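Local coordinates for intracellular sulfur oxidation protein DsrF (Allochromatium vinosum, PDB 2HY5) that is of unknown function but could take part in the oxidation of intracellular sulfur, at residues Tyr69-Leu72 with Gly73-Glu76. Residues are numbered along the deposited sequence; the frame is centred on the assembly and turned at random.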
loop_
_atom_site.group_PDB
_atom_site.type_symbol
_atom_site.label_atom_id
_atom_site.label_comp_id
_atom_site.label_asym_id
_atom_site.label_seq_id
_atom_site.Cartn_x
_atom_site.Cartn_y
_atom_site.Cartn_z
ATOM N N TYR B 69 -23.232 -5.172 -1.355
ATOM C CA TYR B 69 -23.387 -4.393 -2.585
ATOM C C TYR B 69 -24.805 -4.519 -3.129
ATOM O O TYR B 69 -25.350 -3.568 -3.681
ATOM C CB TYR B 69 -22.424 -4.858 -3.681
ATOM C CG TYR B 69 -20.965 -4.571 -3.411
ATOM C CD1 TYR B 69 -20.137 -5.542 -2.862
ATOM C CD2 TYR B 69 -20.417 -3.326 -3.701
ATOM C CE1 TYR B 69 -18.791 -5.284 -2.606
ATOM C CE2 TYR B 69 -19.075 -3.050 -3.448
ATOM C CZ TYR B 69 -18.267 -4.036 -2.900
ATOM O OH TYR B 69 -16.946 -3.766 -2.637
ATOM N N ARG B 70 -25.400 -5.698 -2.982
ATOM C CA ARG B 70 -26.748 -5.909 -3.502
ATOM C C ARG B 70 -27.834 -5.186 -2.713
ATOM O O ARG B 70 -28.993 -5.156 -3.133
ATOM C CB ARG B 70 -27.054 -7.408 -3.583
ATOM C CG ARG B 70 -26.186 -8.135 -4.608
ATOM C CD ARG B 70 -26.745 -9.505 -4.958
ATOM N NE ARG B 70 -26.624 -10.461 -3.862
ATOM C CZ ARG B 70 -25.473 -10.983 -3.450
ATOM N NH1 ARG B 70 -24.336 -10.639 -4.041
ATOM N NH2 ARG B 70 -25.459 -11.854 -2.451
ATOM N N THR B 71 -27.459 -4.585 -1.587
ATOM C CA THR B 71 -28.418 -3.860 -0.756
ATOM C C THR B 71 -28.359 -2.353 -0.993
ATOM O O THR B 71 -29.180 -1.607 -0.462
ATOM C CB THR B 71 -28.159 -4.100 0.744
ATOM O OG1 THR B 71 -26.956 -3.427 1.140
ATOM C CG2 THR B 71 -28.026 -5.582 1.032
ATOM N N LEU B 72 -27.387 -1.910 -1.785
ATOM C CA LEU B 72 -27.217 -0.487 -2.063
ATOM C C LEU B 72 -28.490 0.229 -2.489
ATOM O O LEU B 72 -28.696 1.390 -2.135
ATOM C CB LEU B 72 -26.125 -0.277 -3.114
ATOM C CG LEU B 72 -24.690 -0.509 -2.628
ATOM C CD1 LEU B 72 -23.716 -0.317 -3.776
ATOM C CD2 LEU B 72 -24.374 0.464 -1.492
ATOM N N GLY B 73 -29.343 -0.453 -3.247
ATOM C CA GLY B 73 -30.586 0.163 -3.677
ATOM C C GLY B 73 -31.453 0.496 -2.479
ATOM O O GLY B 73 -32.197 1.478 -2.487
ATOM N N ASP B 74 -31.355 -0.324 -1.437
ATOM C CA ASP B 74 -32.131 -0.104 -0.225
ATOM C C ASP B 74 -31.661 1.152 0.500
ATOM O O ASP B 74 -32.385 1.709 1.324
ATOM C CB ASP B 74 -32.025 -1.318 0.703
ATOM C CG ASP B 74 -32.630 -2.572 0.095
ATOM O OD1 ASP B 74 -33.811 -2.523 -0.309
ATOM O OD2 ASP B 74 -31.928 -3.605 0.020
ATOM N N TYR B 75 -30.444 1.597 0.192
ATOM C CA TYR B 75 -29.888 2.799 0.808
ATOM C C TYR B 75 -29.984 4.004 -0.124
ATOM O O TYR B 75 -29.140 4.900 -0.086
ATOM C CB TYR B 75 -28.428 2.577 1.207
ATOM C CG TYR B 75 -28.247 1.664 2.396
ATOM C CD1 TYR B 75 -28.372 0.283 2.269
ATOM C CD2 TYR B 75 -27.966 2.188 3.658
ATOM C CE1 TYR B 75 -28.222 -0.559 3.371
ATOM C CE2 TYR B 75 -27.816 1.362 4.765
ATOM C CZ TYR B 75 -27.945 -0.011 4.616
ATOM O OH TYR B 75 -27.798 -0.829 5.713
ATOM N N GLU B 76 -31.014 4.004 -0.964
ATOM C CA GLU B 76 -31.263 5.093 -1.907
ATOM C C GLU B 76 -30.245 5.306 -3.018
ATOM O O GLU B 76 -30.325 6.300 -3.737
ATOM C CB GLU B 76 -31.455 6.420 -1.159
ATOM C CG GLU B 76 -32.899 6.741 -0.807
ATOM C CD GLU B 76 -33.089 8.185 -0.374
ATOM O OE1 GLU B 76 -34.251 8.594 -0.162
ATOM O OE2 GLU B 76 -32.080 8.912 -0.251
HETATM O O HOH W 1 -30.517 -3.020 -3.636
#
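With chi1 of Y75 at -72°, CG lies beside the backbone N and the phenol ring runs alongside T71, both side chains pointing the same way. In T71 chi1 of 71° puts OG1 between the backbone N and the carbonyl carbon and leaves CG2 beside N; OG1 there hydrogen-bonds back to the carbonyl of T68, while CE1 of Y75 lies 3.8 Å from this OG1. The same ring edge meets the T71 backbone, CD1 coming to 3.4 Å from T71 O, close to the ring plane. That oxygen also accepts the N-H of D74 (N to O 2.7 Å), a bent bond, and CB of D74 packs against it. One residue on, Y75 N reaches L72 O at 2.9 Å. The two i to i+3 bonds, D74 N to T71 O and Y75 N to L72 O, belong to the 3-10 segment 72-74. G73 N instead meets a water, weakly, at 2.8 Å, and the same water donates to R70 O, bridging the turn where a direct bond is missing. Without the phenol ring of Y75, as with an alanine here, T71 would probably lose its aromatic neighbour and a gap would be likely to open against L30 and A33. The turn lies in the long connection between the parallel strands 38-43 and 79-83 and packs against helix 21-32: L72 sits on L26 and V29, Y75 on L30, and Y69 on A22.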